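PDB 1SQ1: chorismate synthase from Campylobacter jejuni, which catalyses the anti-1,4-elimination of phosphate from 5-enolpyruvylshikimate-3-phosphate to give chorismate, the branch-point precursor of aromatic amino acids, with reduced FMN as cofactor. Local coordinates for residues F13-S16 and H17-V21; S161-K164 and E165-D169; G248-A251 and S252-R255. All coordinates share one frame; numbering follows the deposited sequence.

Contact 1: F13-S16 and H17-V21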
# COMPACT_ATOMS: atom_id res chain seq x y z
N PHE A 13 16.15 -7.60 -4.98
CA PHE A 13 17.09 -6.53 -5.24
C PHE A 13 18.19 -7.07 -6.12
O PHE A 13 18.57 -8.24 -6.04
CB PHE A 13 17.65 -5.97 -3.93
CG PHE A 13 18.24 -7.00 -3.04
CD1 PHE A 13 19.62 -7.19 -2.99
CD2 PHE A 13 17.42 -7.80 -2.23
CE1 PHE A 13 20.18 -8.16 -2.17
CE2 PHE A 13 17.97 -8.77 -1.41
CZ PHE A 13 19.35 -8.95 -1.37
N GLY A 14 18.67 -6.22 -7.01
CA GLY A 14 19.70 -6.63 -7.93
C GLY A 14 21.09 -6.31 -7.45
O GLY A 14 21.29 -5.74 -6.38
N GLU A 15 22.06 -6.68 -8.28
CA GLU A 15 23.47 -6.47 -7.99
C GLU A 15 24.20 -6.39 -9.33
O GLU A 15 24.32 -7.39 -10.03
CB GLU A 15 23.99 -7.64 -7.16
CG GLU A 15 25.28 -7.38 -6.40
CD GLU A 15 26.47 -7.18 -7.31
OE1 GLU A 15 26.69 -6.04 -7.79
OE2 GLU A 15 27.18 -8.17 -7.55
N SER A 16 24.68 -5.20 -9.69
CA SER A 16 25.40 -5.04 -10.95
C SER A 16 26.48 -6.11 -11.08
O SER A 16 26.83 -6.78 -10.11
CB SER A 16 26.04 -3.65 -11.01
OG SER A 16 25.06 -2.64 -10.85
N HIS A 17 27.00 -6.29 -12.29
CA HIS A 17 28.03 -7.30 -12.54
C HIS A 17 27.43 -8.72 -12.47
O HIS A 17 28.12 -9.71 -12.74
CB HIS A 17 29.16 -7.15 -11.52
CG HIS A 17 29.81 -5.80 -11.52
ND1 HIS A 17 29.08 -4.63 -11.53
CD2 HIS A 17 31.11 -5.43 -11.51
CE1 HIS A 17 29.90 -3.60 -11.51
NE2 HIS A 17 31.14 -4.05 -11.50
N GLY A 18 26.16 -8.79 -12.11
CA GLY A 18 25.48 -10.08 -12.02
C GLY A 18 26.13 -11.11 -11.13
O GLY A 18 25.95 -12.31 -11.32
N VAL A 19 26.90 -10.65 -10.15
CA VAL A 19 27.58 -11.56 -9.23
C VAL A 19 26.53 -12.45 -8.56
O VAL A 19 26.73 -13.66 -8.39
CB VAL A 19 28.37 -10.78 -8.15
CG1 VAL A 19 29.02 -11.75 -7.17
CG2 VAL A 19 29.44 -9.92 -8.81
N ALA A 20 25.40 -11.85 -8.18
CA ALA A 20 24.32 -12.58 -7.54
C ALA A 20 23.06 -11.72 -7.36
O ALA A 20 23.12 -10.49 -7.36
CB ALA A 20 24.79 -13.13 -6.20
N VAL A 21 21.92 -12.39 -7.20
CA VAL A 21 20.66 -11.70 -6.99
C VAL A 21 20.21 -11.97 -5.56
O VAL A 21 20.85 -12.74 -4.84
CB VAL A 21 19.57 -12.22 -7.96
CG1 VAL A 21 20.00 -12.00 -9.39
CG2 VAL A 21 19.33 -13.69 -7.71
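The Glu15 side chain leans across the turn to Val19 and Ala20. With CG anti to the backbone N (chi1 -161°) and a bend at the next torsion, the chain turns its carboxylate across the Val19 side chain. There OE2 of Glu15 is modelled 3.1 Å from CG2 of Val19, an approach to hydrocarbon and not a polar bond. Nearer its root, CB of Glu15 lies 3.0 Å from the carbonyl O of Ala20. At 2.8 Å resolution such close values establish neighbourhood and say nothing of strain.

The backbone turns at Ser16 and His17. A weak hydrogen bond runs from Gly18 N to Glu15 O at 3.1 Å, and the position of that nitrogen is uncertain. The positive phi of His17 (71°) following the extended psi of Ser16 (165°) puts the turn near type II. It belongs to the connection of a beta hairpin: strand 9-13 enters, strand 21-26 leaves, and backbone hydrogen bonds between Phe13 and Gly22 pair the two antiparallel. The sequence from Gly14 to Gly18 fits the opening of the first signature pattern of chorismate synthases.

Ser16 and His17 meet at an edge: CB of Ser16 lies in the plane of the imidazole, 3.2 Å from ND1 of His17. That nitrogen stays 4.7 Å from OE1 of Glu15, so the two ionisable groups are near but not touching. The Ser16 side chain comes within about 3 Å of a bound sulfate, probably from the crystallisation liquor. It is also about 8 Å from the side chain of Ser124, a predicted FMN-binding residue, so the turn may border the cofactor pocket. A second subunit packs here too, its Leu65 against Glu15 and its Phe13 ring against Phe13.

Contact 2: S161-K164 and E165-D169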
# COMPACT_ATOMS: atom_id res chain seq x y z
N SER A 161 -0.29 -29.79 -27.33
CA SER A 161 -1.02 -30.94 -26.83
C SER A 161 -2.51 -30.70 -26.77
O SER A 161 -2.97 -29.70 -26.20
CB SER A 161 -0.56 -31.33 -25.42
OG SER A 161 -1.52 -32.21 -24.82
N ASN A 162 -3.27 -31.62 -27.34
CA ASN A 162 -4.72 -31.49 -27.33
C ASN A 162 -5.33 -32.54 -26.39
O ASN A 162 -6.26 -33.26 -26.76
CB ASN A 162 -5.26 -31.65 -28.75
CG ASN A 162 -4.99 -33.03 -29.32
OD1 ASN A 162 -4.00 -33.68 -28.96
ND2 ASN A 162 -5.87 -33.48 -30.23
N LEU A 163 -4.79 -32.62 -25.18
CA LEU A 163 -5.28 -33.53 -24.15
C LEU A 163 -6.19 -32.77 -23.20
O LEU A 163 -6.35 -31.55 -23.30
CB LEU A 163 -4.12 -34.13 -23.35
CG LEU A 163 -3.51 -35.48 -23.72
CD1 LEU A 163 -3.03 -35.47 -25.17
CD2 LEU A 163 -2.36 -35.76 -22.78
N LYS A 164 -6.76 -33.49 -22.24
CA LYS A 164 -7.63 -32.88 -21.25
C LYS A 164 -6.78 -32.24 -20.15
O LYS A 164 -5.71 -32.74 -19.81
CB LYS A 164 -8.55 -33.94 -20.65
CG LYS A 164 -9.73 -34.32 -21.53
CD LYS A 164 -10.77 -33.21 -21.49
CE LYS A 164 -12.08 -33.61 -22.17
NZ LYS A 164 -13.09 -32.51 -22.06
N GLU A 165 -7.28 -31.13 -19.61
CA GLU A 165 -6.59 -30.39 -18.55
C GLU A 165 -6.10 -31.36 -17.47
O GLU A 165 -4.89 -31.45 -17.20
CB GLU A 165 -7.55 -29.39 -17.89
CG GLU A 165 -8.40 -28.58 -18.86
CD GLU A 165 -7.62 -27.49 -19.56
OE1 GLU A 165 -6.60 -27.81 -20.21
OE2 GLU A 165 -8.04 -26.32 -19.47
N GLU A 166 -7.04 -32.08 -16.87
CA GLU A 166 -6.72 -33.03 -15.81
C GLU A 166 -6.21 -34.35 -16.41
O GLU A 166 -6.41 -35.42 -15.84
CB GLU A 166 -7.98 -33.29 -14.95
CG GLU A 166 -8.77 -32.01 -14.53
CD GLU A 166 -8.14 -31.22 -13.38
OE1 GLU A 166 -6.89 -31.11 -13.33
OE2 GLU A 166 -8.90 -30.68 -12.53
N GLU A 167 -5.54 -34.26 -17.56
CA GLU A 167 -5.00 -35.43 -18.24
C GLU A 167 -3.50 -35.32 -18.53
O GLU A 167 -2.86 -36.30 -18.91
CB GLU A 167 -5.75 -35.65 -19.55
CG GLU A 167 -5.54 -37.02 -20.15
CD GLU A 167 -6.49 -37.29 -21.30
OE1 GLU A 167 -7.71 -37.13 -21.10
OE2 GLU A 167 -6.01 -37.65 -22.39
N PHE A 168 -2.96 -34.12 -18.37
CA PHE A 168 -1.55 -33.88 -18.60
C PHE A 168 -0.75 -34.66 -17.56
O PHE A 168 -1.11 -34.68 -16.38
CB PHE A 168 -1.22 -32.38 -18.48
CG PHE A 168 -1.84 -31.53 -19.55
CD1 PHE A 168 -2.86 -30.64 -19.25
CD2 PHE A 168 -1.38 -31.59 -20.86
CE1 PHE A 168 -3.42 -29.83 -20.24
CE2 PHE A 168 -1.93 -30.78 -21.85
CZ PHE A 168 -2.95 -29.90 -21.54
N ASP A 169 0.33 -35.29 -17.99
CA ASP A 169 1.14 -36.10 -17.10
C ASP A 169 2.18 -35.30 -16.32
O ASP A 169 3.24 -34.98 -16.84
CB ASP A 169 1.85 -37.19 -17.88
CG ASP A 169 2.26 -38.35 -17.01
OD1 ASP A 169 2.84 -38.10 -15.92
OD2 ASP A 169 2.01 -39.51 -17.41
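The Phe168 ring meets the carbonyl oxygen of Lys164 with one face and Ser161 with its edge. O of Lys164 stands 3.5 Å above the ring plane, displaced toward the rim on the CD1 and CE1 side, with CD1 of Phe168 3.6 Å from it. At the edge, CB of Ser161 lies in the ring plane and OG of Ser161 is 3.3 Å from CE2 of Phe168. CB of Leu163 adds an apolar contact with CE2 of Phe168 at 4.3 Å. The rings of Phe154 and Phe208 also meet Phe168, at inclined planes, which places it in the aromatic packing against strands 148-156 and 205-212.

The second flat group is the carboxylate of Glu167, whose oxygens diverge onto two aliphatic stems. CG anti to the backbone N (chi1 -165°) and an extended chain beyond it carry OE1 of Glu167 to 3.3 Å from CB of Lys164, while its OE2 comes 3.6 Å from CG of Leu163. The Leu163 side chain crosses that of Glu167 at about a right angle.

The backbone between them folds into a short 3-10 turn, 165-167. It is marked by two weak i to i+3 bonds, Glu167 N to Lys164 O (2.7 Å, N-H angle 129°) and Phe168 N to Glu165 O. Asp169 then occupies the N-cap of helix 170-175, its OD1 bonded to Phe172 N.

Two polar ends find their partners beyond the turn: Ser161 OG bonds to Asp182 OD1 besides accepting a weak bond from Leu163 N, and Glu165 OE2 forms a salt bridge with Lys289 NZ. The carboxylate of Glu167 meets CB and CG of Lys164, whereas NZ of Lys164 lies 7.2 Å from OE1 of Glu167, so their meeting is hydrocarbon against oxygen instead of an ion pair.

Contact 3: G248-A251 and S252-R255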
# COMPACT_ATOMS: atom_id res chain seq x y z
N GLY A 248 -10.99 -20.44 -20.27
CA GLY A 248 -10.29 -19.37 -20.96
C GLY A 248 -11.00 -18.71 -22.14
O GLY A 248 -12.18 -18.37 -22.09
N ILE A 249 -10.26 -18.51 -23.22
CA ILE A 249 -10.81 -17.89 -24.41
C ILE A 249 -12.04 -18.65 -24.89
O ILE A 249 -13.00 -18.06 -25.38
CB ILE A 249 -9.76 -17.83 -25.54
CG1 ILE A 249 -8.60 -16.94 -25.11
CG2 ILE A 249 -10.38 -17.30 -26.81
CD1 ILE A 249 -7.48 -16.90 -26.11
N ASN A 250 -11.99 -19.98 -24.74
CA ASN A 250 -13.08 -20.84 -25.17
C ASN A 250 -14.39 -20.58 -24.43
O ASN A 250 -15.48 -20.78 -24.98
CB ASN A 250 -12.69 -22.31 -25.01
CG ASN A 250 -13.75 -23.26 -25.54
OD1 ASN A 250 -14.38 -24.00 -24.78
ND2 ASN A 250 -13.98 -23.23 -26.86
N ALA A 251 -14.30 -20.14 -23.19
CA ALA A 251 -15.52 -19.88 -22.46
C ALA A 251 -16.28 -18.78 -23.18
O ALA A 251 -17.49 -18.68 -23.03
CB ALA A 251 -15.21 -19.45 -21.03
N SER A 252 -15.60 -17.97 -23.98
CA SER A 252 -16.29 -16.87 -24.66
C SER A 252 -17.21 -17.35 -25.78
O SER A 252 -18.19 -16.68 -26.12
CB SER A 252 -15.27 -15.88 -25.23
OG SER A 252 -14.54 -16.45 -26.29
N LYS A 253 -16.91 -18.53 -26.31
CA LYS A 253 -17.67 -19.15 -27.39
C LYS A 253 -18.70 -20.15 -26.90
O LYS A 253 -19.34 -20.82 -27.71
CB LYS A 253 -16.70 -19.85 -28.34
CG LYS A 253 -15.79 -18.90 -29.08
CD LYS A 253 -14.81 -19.61 -29.97
CE LYS A 253 -13.73 -20.27 -29.15
NZ LYS A 253 -12.76 -20.91 -30.06
N MSE A 254 -18.88 -20.25 -25.59
CA MSE A 254 -19.84 -21.18 -25.00
C MSE A 254 -21.14 -20.53 -24.59
O MSE A 254 -21.31 -19.32 -24.69
CB MSE A 254 -19.22 -21.86 -23.77
CG MSE A 254 -18.24 -22.97 -24.08
SE MSE A 254 -17.21 -23.50 -22.50
CE MSE A 254 -18.41 -24.80 -21.71
N ARG A 255 -22.08 -21.34 -24.14
CA ARG A 255 -23.35 -20.82 -23.65
C ARG A 255 -23.47 -21.13 -22.17
O ARG A 255 -22.92 -22.13 -21.70
CB ARG A 255 -24.52 -21.45 -24.39
CG ARG A 255 -24.59 -21.06 -25.83
CD ARG A 255 -26.02 -21.06 -26.26
NE ARG A 255 -26.18 -20.39 -27.54
CZ ARG A 255 -27.35 -20.16 -28.12
NH1 ARG A 255 -28.47 -20.56 -27.54
NH2 ARG A 255 -27.39 -19.54 -29.29
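Ser252, Lys253 and Met254 each bond back to the residue three places earlier, in a series of overlapping turns, with helix-like backbone angles at 249-251, between strand 240-245 and helix 256-259.

Backbone bonds come first. Ser252 N reaches Ile249 O at 3.0 Å with a fairly straight N-H (148°), although the donor stands 52° out of the carbonyl plane and so misses a lone-pair direction. Lys253 N bonds to Asn250 O, also at 3.0 Å and likewise from above the carbonyl plane. Met254 N to Ala251 O is longer, 3.3 Å, and weak. Ala251 N to Gly248 O begins the same i to i+3 pattern, that of successive beta-turns without a regular helix.

The hydroxyl of Ser252 also points at Ile249 O, a bond modelled implausibly short and therefore doubtful in length at this resolution. Its direction follows from the first torsion: OG of Ser252 lies between its backbone N and carbonyl carbon (chi1 69°), which turns it back toward Ile249 O, the oxygen that the amide of Ser252 already uses.

Side-chain packing adds to these bonds. Lys253 and Met254 each cross the Asn250 side chain at about a right angle. CE of Lys253 comes 4.1 Å from CA of Asn250, and CG of Met254 passes 3.6 Å from Asn250 O.

Contacts between subunits use the same turns: Ile249 packs on Ile249 of a third subunit, Ser252 on Tyr291 of that chain, and Met254 forms backbone hydrogen bonds with it. The turns are thus part of an interface of the homotetramer. Arg255 follows at the N-cap of helix 256-259. Met254 is modelled as selenomethionine, and its bent chain brings SE of Met254 to 4.0 Å from CA of Ala251.

How the contacts relate
From the N terminus the three contacts occur in series; none nests or crosses. Contact 1 closes the hairpin between strands 9-13 and 21-26 of the first antiparallel sheet. Contact 2 rounds the turn from strand 159-160 into helix 170-175, and contact 3 leads from strand 240-245 to helix 256-259. Strands 159-160 and 240-245 are the outermost strands, within the chain, of the second antiparallel sheet, so contacts 2 and 3 both continue from its borders. Their centres lie about 18 Å apart and their nearest atoms about 7 Å, without touching. Contact 1 lies on the opposite side of the chain's centre, about 39 Å from contact 2 and about 44 Å from contact 3, centre to centre.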